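Local coordinates for tripartite terminase subunit 3 (Human herpesvirus 5, PDB 3N4P), which probably forms part of the motor that drives viral DNA into empty capsids, and is seen here as its C-terminal, magnesium-binding nuclease domain, at residues L67-T72 / I136-N141; K76-G81 / S254-I259; V111-C116 / V148-L153. All coordinates share one frame; numbering follows the deposited sequence.

How the interactions relate
All three contacts are largely buried; interactions 1 and 2 lie at the active-site end of the central sheet, and interaction 3 lies between two helices packed on one face. Interaction 1 joins the ends of two parallel strands by backbone hydrogen bonds and brings two metal-binding carboxylates together. Interaction 2 has no hydrogen bond between its segments: a glycine backbone lies against the start of helix 256-267, and a third acidic residue faces the same site. Interaction 3 is apolar helix packing, grading from buried Ile-113, Ala-114 and Ile-150 to Val-111 at the surface. Interactions 1 and 2 are linked by a probable hydrogen bond from Ala-70 N to Thr-80 OG1, while Pro-69 and Phe-71 rest on Ile-150 of interaction 3.

Interaction 1. Residues L67-T72 / I136-N141; sequences LDPAFT and IAVEGN
Leu-67 and Val-138 form a parallel beta bridge, held by two backbone hydrogen bonds: Leu-67 N gives to Ala-137 O at 3.1 Å, and Glu-139 N gives to Leu-67 O at 2.9 Å. The apolar contacts lie on the bridge's side-chain face. Leu-67 and Val-138 run alongside each other, CD2 of the leucine 4.0 Å from CG2 of the valine. The other valine branch, CG1, meets the ring of Pro-69 at CD (3.8 Å), the two groups crossing at about a right angle.

The acidic pair comes next. Asp-68 OD2 and Glu-139 OE2 are 2.8 Å apart, two acceptors with no hydrogen bond between them, their carboxylate planes turned 61° from each other. With CG anti to the backbone N (chi1 175°), the aspartate lays its carboxylate alongside that of Glu-139, whose chain bends at chi2 to bring OE2 to it. Both residues bind a magnesium ion, which probably explains why two acidic groups can lie so close, and both are predicted to be catalytic. Strand 165-172 pairs with the far edge of strand 133-138, while helices 109-127 and 144-161 pack on the face bearing Leu-67.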
loop_
_atom_site.group_PDB
_atom_site.type_symbol
_atom_site.label_atom_id
_atom_site.label_comp_id
_atom_site.label_asym_id
_atom_site.label_seq_id
_atom_site.Cartn_x
_atom_site.Cartn_y
_atom_site.Cartn_z
ATOM N N LEU B 67 21.137 5.701 12.788
ATOM C CA LEU B 67 21.079 7.139 12.874
ATOM C C LEU B 67 22.452 7.735 12.768
ATOM O O LEU B 67 23.450 7.104 13.094
ATOM C CB LEU B 67 20.409 7.608 14.186
ATOM C CG LEU B 67 21.122 7.241 15.483
ATOM C CD1 LEU B 67 20.890 8.278 16.672
ATOM C CD2 LEU B 67 20.629 5.876 15.903
ATOM N N ASP B 68 22.483 8.982 12.330
ATOM C CA ASP B 68 23.725 9.740 12.189
ATOM C C ASP B 68 23.634 11.003 12.993
ATOM O O ASP B 68 23.216 12.038 12.465
ATOM C CB ASP B 68 23.965 10.104 10.706
ATOM C CG ASP B 68 25.202 11.005 10.507
ATOM O OD1 ASP B 68 25.929 11.330 11.484
ATOM O OD2 ASP B 68 25.458 11.388 9.352
ATOM N N PRO B 69 24.019 10.945 14.280
ATOM C CA PRO B 69 23.785 12.150 15.073
ATOM C C PRO B 69 24.595 13.310 14.512
ATOM O O PRO B 69 25.775 13.140 14.161
ATOM C CB PRO B 69 24.261 11.770 16.496
ATOM C CG PRO B 69 25.080 10.531 16.330
ATOM C CD PRO B 69 24.641 9.850 15.049
ATOM N N ALA B 70 23.956 14.476 14.441
ATOM C CA ALA B 70 24.512 15.636 13.760
ATOM C C ALA B 70 25.064 16.667 14.720
ATOM O O ALA B 70 24.347 17.127 15.610
ATOM C CB ALA B 70 23.442 16.277 12.905
ATOM N N PHE B 71 26.320 17.060 14.528
ATOM C CA PHE B 71 26.856 18.185 15.308
ATOM C C PHE B 71 27.440 19.310 14.458
ATOM O O PHE B 71 27.159 20.490 14.710
ATOM C CB PHE B 71 27.826 17.699 16.411
ATOM C CG PHE B 71 27.208 16.654 17.317
ATOM C CD1 PHE B 71 27.655 15.329 17.297
ATOM C CD2 PHE B 71 26.119 16.979 18.131
ATOM C CE1 PHE B 71 27.048 14.355 18.121
ATOM C CE2 PHE B 71 25.508 16.010 18.939
ATOM C CZ PHE B 71 25.981 14.700 18.937
ATOM N N THR B 72 28.208 18.927 13.433
ATOM C CA THR B 72 29.234 19.798 12.808
ATOM C C THR B 72 29.824 20.826 13.808
ATOM O O THR B 72 29.894 20.523 15.005
ATOM C CB THR B 72 28.841 20.366 11.380
ATOM O OG1 THR B 72 29.917 21.178 10.874
ATOM C CG2 THR B 72 27.512 21.155 11.391
ATOM N N ILE B 136 20.954 -1.903 16.186
ATOM C CA ILE B 136 21.077 -0.467 16.041
ATOM C C ILE B 136 22.488 -0.100 15.630
ATOM O O ILE B 136 23.417 -0.511 16.262
ATOM C CB ILE B 136 20.729 0.232 17.402
ATOM C CG1 ILE B 136 19.310 -0.144 17.820
ATOM C CG2 ILE B 136 20.881 1.777 17.335
ATOM C CD1 ILE B 136 18.990 0.234 19.304
ATOM N N ALA B 137 22.629 0.712 14.595
ATOM C CA ALA B 137 23.915 1.302 14.258
ATOM C C ALA B 137 23.918 2.804 14.464
ATOM O O ALA B 137 23.055 3.501 13.928
ATOM C CB ALA B 137 24.204 1.012 12.753
ATOM N N VAL B 138 24.919 3.344 15.102
ATOM C CA VAL B 138 24.967 4.781 15.350
ATOM C C VAL B 138 26.243 5.220 14.676
ATOM O O VAL B 138 27.312 4.807 15.094
ATOM C CB VAL B 138 25.119 5.152 16.877
ATOM C CG1 VAL B 138 25.155 6.670 17.070
ATOM C CG2 VAL B 138 23.993 4.606 17.757
ATOM N N GLU B 139 26.142 6.083 13.671
ATOM C CA GLU B 139 27.314 6.593 13.002
ATOM C C GLU B 139 28.102 7.484 13.902
ATOM O O GLU B 139 27.563 8.385 14.511
ATOM C CB GLU B 139 26.967 7.420 11.762
ATOM C CG GLU B 139 28.065 7.326 10.656
ATOM C CD GLU B 139 28.428 8.676 10.034
ATOM O OE1 GLU B 139 29.644 8.972 9.913
ATOM O OE2 GLU B 139 27.501 9.440 9.672
ATOM N N GLY B 140 29.399 7.285 13.922
ATOM C CA GLY B 140 30.245 8.155 14.708
ATOM C C GLY B 140 31.355 8.803 13.939
ATOM O O GLY B 140 32.349 9.141 14.533
ATOM N N ASN B 141 31.174 9.025 12.639
ATOM C CA ASN B 141 32.342 9.220 11.791
ATOM C C ASN B 141 33.306 10.279 12.293
ATOM O O ASN B 141 34.505 9.979 12.460
ATOM C CB ASN B 141 32.048 9.314 10.248
ATOM C CG ASN B 141 33.266 9.794 9.452
ATOM O OD1 ASN B 141 33.716 9.157 8.463
ATOM N ND2 ASN B 141 33.845 10.919 9.905
#

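Interaction 2. Residues K76-G81 / S254-I259; sequences KASGTG and SDDLII
The carboxylate of Asp-256 overlaps the extended segment at Ser-78 and Gly-79, with OD1 3.8 Å from Ser-78 OG and 3.7 Å from Gly-79 O. Neither approach is a hydrogen bond, so the acid lies beside this segment without being gripped by it. The Asp-256 side chain sets CG anti to the carbonyl carbon (chi1 -53°), which turns the group back toward the residue before it: Asp-255 N reaches OD2 of Asp-256 in a weak hydrogen bond of 3.4 Å.

Further along, the two backbones come together. Gly-81 CA sits 3.9 Å from Asp-256 O and 4.4 Å from Leu-257 CA, and because glycine brings no side chain to this interface, the first turn of helix 256-267 can settle directly on strand 80-88. This is the ribonuclease H-like fold of terminase nucleases, in which a late helix brings an acidic residue up to the end of the central sheet. Asp-256 is predicted to be catalytic; its side chain lies about 5 Å from that of Asp-68 between nearest atoms, and about 7 Å from a bound magnesium ion.

At the start of the helix, Ile-259 N is hydrogen-bonded to O of the N-cap residue Asp-255 at 3.3 Å. The side chain of Gln-228, in helix 221-229, accepts from Ile-258 N and more weakly from Leu-257 N. On the strand, Thr-80 points away from helix 256-267, and its OG1 is hydrogen-bonded to Ala-70 N.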
loop_
_atom_site.group_PDB
_atom_site.type_symbol
_atom_site.label_atom_id
_atom_site.label_comp_id
_atom_site.label_asym_id
_atom_site.label_seq_id
_atom_site.Cartn_x
_atom_site.Cartn_y
_atom_site.Cartn_z
ATOM N N LYS B 76 24.046 27.002 12.425
ATOM C CA LYS B 76 22.743 26.395 12.204
ATOM C C LYS B 76 22.855 25.595 10.898
ATOM O O LYS B 76 22.996 26.187 9.816
ATOM C CB LYS B 76 21.637 27.475 12.111
ATOM C CG LYS B 76 21.785 28.718 13.053
ATOM C CD LYS B 76 21.260 28.483 14.491
ATOM C CE LYS B 76 22.367 28.041 15.444
ATOM N NZ LYS B 76 23.483 29.014 15.437
ATOM N N ALA B 77 22.841 24.262 11.007
ATOM C CA ALA B 77 22.897 23.373 9.832
ATOM C C ALA B 77 21.633 22.482 9.764
ATOM O O ALA B 77 20.551 22.928 10.173
ATOM C CB ALA B 77 24.213 22.548 9.820
ATOM N N SER B 78 21.760 21.255 9.245
ATOM C CA SER B 78 20.639 20.303 9.166
ATOM C C SER B 78 20.336 19.570 10.493
ATOM O O SER B 78 20.776 19.987 11.570
ATOM C CB SER B 78 20.830 19.309 7.996
ATOM O OG SER B 78 22.208 19.044 7.702
ATOM N N GLY B 79 19.581 18.486 10.412
ATOM C CA GLY B 79 19.265 17.694 11.582
ATOM C C GLY B 79 19.902 16.317 11.533
ATOM O O GLY B 79 20.948 16.136 10.916
ATOM N N THR B 80 19.220 15.346 12.138
ATOM C CA THR B 80 19.703 13.986 12.382
ATOM C C THR B 80 18.696 12.991 11.796
ATOM O O THR B 80 17.587 12.975 12.230
ATOM C CB THR B 80 19.786 13.781 13.956
ATOM O OG1 THR B 80 20.804 14.644 14.542
ATOM C CG2 THR B 80 20.025 12.299 14.349
ATOM N N GLY B 81 19.090 12.154 10.840
ATOM C CA GLY B 81 18.227 11.119 10.222
ATOM C C GLY B 81 18.200 9.836 11.046
ATOM O O GLY B 81 19.221 9.411 11.499
ATOM N N SER B 254 19.129 18.678 1.293
ATOM C CA SER B 254 19.380 17.790 2.413
ATOM C C SER B 254 19.198 16.349 1.977
ATOM O O SER B 254 18.295 16.041 1.194
ATOM C CB SER B 254 18.406 18.088 3.562
ATOM O OG SER B 254 17.176 17.354 3.430
ATOM N N ASP B 255 20.050 15.472 2.503
ATOM C CA ASP B 255 19.993 14.053 2.155
ATOM C C ASP B 255 20.037 13.138 3.388
ATOM O O ASP B 255 20.238 11.924 3.292
ATOM C CB ASP B 255 21.092 13.700 1.120
ATOM C CG ASP B 255 22.481 13.537 1.746
ATOM O OD1 ASP B 255 22.982 14.468 2.436
ATOM O OD2 ASP B 255 23.092 12.462 1.518
ATOM N N ASP B 256 19.785 13.716 4.548
ATOM C CA ASP B 256 20.013 12.993 5.777
ATOM C C ASP B 256 19.044 11.861 6.057
ATOM O O ASP B 256 19.448 10.850 6.557
ATOM C CB ASP B 256 20.068 13.973 6.972
ATOM C CG ASP B 256 21.068 15.101 6.747
ATOM O OD1 ASP B 256 22.021 15.210 7.545
ATOM O OD2 ASP B 256 20.920 15.859 5.747
ATOM N N LEU B 257 17.761 12.028 5.804
ATOM C CA LEU B 257 16.832 10.930 6.087
ATOM C C LEU B 257 17.054 9.761 5.062
ATOM O O LEU B 257 16.966 8.582 5.407
ATOM C CB LEU B 257 15.380 11.422 5.968
ATOM C CG LEU B 257 14.193 10.816 6.714
ATOM C CD1 LEU B 257 12.872 10.779 5.940
ATOM C CD2 LEU B 257 14.404 9.554 7.575
ATOM N N ILE B 258 17.217 10.095 3.794
ATOM C CA ILE B 258 17.376 9.046 2.816
ATOM C C ILE B 258 18.606 8.136 3.074
ATOM O O ILE B 258 18.484 6.931 2.994
ATOM C CB ILE B 258 17.237 9.555 1.339
ATOM C CG1 ILE B 258 17.297 8.413 0.313
ATOM C CG2 ILE B 258 18.370 10.496 0.957
ATOM C CD1 ILE B 258 16.133 7.405 0.366
ATOM N N ILE B 259 19.764 8.704 3.379
ATOM C CA ILE B 259 20.941 7.900 3.723
ATOM C C ILE B 259 20.608 6.992 4.897
ATOM O O ILE B 259 21.038 5.822 4.935
ATOM C CB ILE B 259 22.105 8.778 4.207
ATOM C CG1 ILE B 259 22.673 9.679 3.097
ATOM C CG2 ILE B 259 23.317 7.893 4.741
ATOM C CD1 ILE B 259 23.699 10.674 3.759
#

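Interaction 3. Residues V111-C116 / V148-L153; sequences VAIAEC and VRIACL
Ala-114 presses its CB between Ile-150 and Leu-153, three residues apart on helix 144-161. Near the start of 148-153, Arg-149 makes no contact with 111-116 itself, but its NE forms a salt bridge with Glu-110, just before Val-111, tying the two helices together at the surface.

Ile-150 follows, on the inner side. Its CD1 lies 4.3 Å from Ile-113 CG2, the end of the longer arm against the short methyl branch, while its carbonyl O comes 4.0 Å from Ala-114 CB. Pro-69, Phe-71 and Leu-67 also touch Ile-150, so it is shared between the helix pair, strand 62-67 and the loop after it.

Leu-153 closes the segment by turning back toward the partner. Its CB is 3.5 Å from Ala-114 CB, tighter than usual for two carbons. A chi1 of -66° places CG beside the backbone N, and from there the chain carries CD1 to within 4.0 Å of Val-111 CG2, the two side chains crossing at about a right angle beside exposed Val-111.

The axes of segments 111-116 and 148-153 approach to 8.8 Å at a crossing angle of -42°. Helix 144-161 links the adjacent parallel strands 133-138 and 165-172 in a beta-alpha-beta crossover, and with helix 109-127 it covers one face of the sheet, as in the ribonuclease H-like fold.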
loop_
_atom_site.group_PDB
_atom_site.type_symbol
_atom_site.label_atom_id
_atom_site.label_comp_id
_atom_site.label_asym_id
_atom_site.label_seq_id
_atom_site.Cartn_x
_atom_site.Cartn_y
_atom_site.Cartn_z
ATOM N N VAL B 111 21.118 13.834 24.615
ATOM C CA VAL B 111 19.872 13.336 25.181
ATOM C C VAL B 111 18.657 13.567 24.252
ATOM O O VAL B 111 17.896 12.664 23.993
ATOM C CB VAL B 111 19.638 13.902 26.568
ATOM C CG1 VAL B 111 18.198 13.627 27.052
ATOM C CG2 VAL B 111 20.718 13.352 27.546
ATOM N N ALA B 112 18.487 14.775 23.739
ATOM C CA ALA B 112 17.434 15.016 22.769
ATOM C C ALA B 112 17.542 14.023 21.636
ATOM O O ALA B 112 16.552 13.397 21.284
ATOM C CB ALA B 112 17.503 16.422 22.245
ATOM N N ILE B 113 18.733 13.840 21.096
ATOM C CA ILE B 113 18.869 12.899 19.967
ATOM C C ILE B 113 18.490 11.466 20.288
ATOM O O ILE B 113 17.779 10.806 19.496
ATOM C CB ILE B 113 20.260 12.962 19.301
ATOM C CG1 ILE B 113 20.337 14.267 18.497
ATOM C CG2 ILE B 113 20.443 11.789 18.317
ATOM C CD1 ILE B 113 21.677 14.889 18.353
ATOM N N ALA B 114 18.992 10.967 21.403
ATOM C CA ALA B 114 18.781 9.596 21.826
ATOM C C ALA B 114 17.312 9.296 22.132
ATOM O O ALA B 114 16.817 8.231 21.695
ATOM C CB ALA B 114 19.625 9.267 23.054
ATOM N N GLU B 115 16.695 10.173 22.946
ATOM C CA GLU B 115 15.239 10.218 23.208
ATOM C C GLU B 115 14.321 10.273 21.948
ATOM O O GLU B 115 13.222 9.719 21.940
ATOM C CB GLU B 115 14.891 11.436 23.991
ATOM C CG GLU B 115 15.530 11.565 25.418
ATOM C CD GLU B 115 15.109 10.442 26.391
ATOM O OE1 GLU B 115 15.319 10.618 27.621
ATOM O OE2 GLU B 115 14.564 9.396 25.930
ATOM N N CYS B 116 14.721 10.983 20.906
ATOM C CA CYS B 116 13.845 11.019 19.776
ATOM C C CYS B 116 13.983 9.661 19.024
ATOM O O CYS B 116 12.989 9.095 18.456
ATOM C CB CYS B 116 14.188 12.205 18.916
ATOM S SG CYS B 116 13.859 11.906 17.188
ATOM N N VAL B 148 29.177 6.978 21.076
ATOM C CA VAL B 148 29.217 6.058 22.222
ATOM C C VAL B 148 28.133 6.415 23.204
ATOM O O VAL B 148 27.303 5.567 23.534
ATOM C CB VAL B 148 30.555 6.056 23.002
ATOM C CG1 VAL B 148 30.660 4.790 23.875
ATOM C CG2 VAL B 148 31.719 6.121 22.070
ATOM N N ARG B 149 28.129 7.665 23.658
ATOM C CA ARG B 149 27.215 8.066 24.706
ATOM C C ARG B 149 25.791 8.005 24.273
ATOM O O ARG B 149 24.924 7.638 25.058
ATOM C CB ARG B 149 27.531 9.477 25.237
ATOM C CG ARG B 149 28.715 9.538 26.175
ATOM C CD ARG B 149 28.897 10.969 26.787
ATOM N NE ARG B 149 29.152 11.923 25.697
ATOM C CZ ARG B 149 30.352 12.183 25.165
ATOM N NH1 ARG B 149 31.479 11.625 25.650
ATOM N NH2 ARG B 149 30.436 13.051 24.168
ATOM N N ILE B 150 25.544 8.376 23.016
ATOM C CA ILE B 150 24.218 8.303 22.442
ATOM C C ILE B 150 23.735 6.862 22.373
ATOM O O ILE B 150 22.596 6.591 22.745
ATOM C CB ILE B 150 24.147 9.026 21.064
ATOM C CG1 ILE B 150 24.182 10.553 21.265
ATOM C CG2 ILE B 150 22.940 8.522 20.150
ATOM C CD1 ILE B 150 24.379 11.330 19.932
ATOM N N ALA B 151 24.577 5.939 21.917
ATOM C CA ALA B 151 24.169 4.524 21.903
ATOM C C ALA B 151 23.680 4.131 23.287
ATOM O O ALA B 151 22.598 3.522 23.457
ATOM C CB ALA B 151 25.318 3.614 21.483
ATOM N N CYS B 152 24.490 4.470 24.264
ATOM C CA CYS B 152 24.215 4.105 25.636
ATOM C C CYS B 152 22.913 4.755 26.092
ATOM O O CYS B 152 22.134 4.124 26.777
ATOM C CB CYS B 152 25.442 4.431 26.508
ATOM S SG CYS B 152 25.112 4.391 28.226
ATOM N N LEU B 153 22.615 5.968 25.626
ATOM C CA LEU B 153 21.363 6.627 26.049
ATOM C C LEU B 153 20.159 5.990 25.425
ATOM O O LEU B 153 19.129 5.928 26.020
ATOM C CB LEU B 153 21.359 8.158 25.871
ATOM C CG LEU B 153 22.329 8.980 26.729
ATOM C CD1 LEU B 153 22.725 10.249 25.984
ATOM C CD2 LEU B 153 21.854 9.338 28.189
#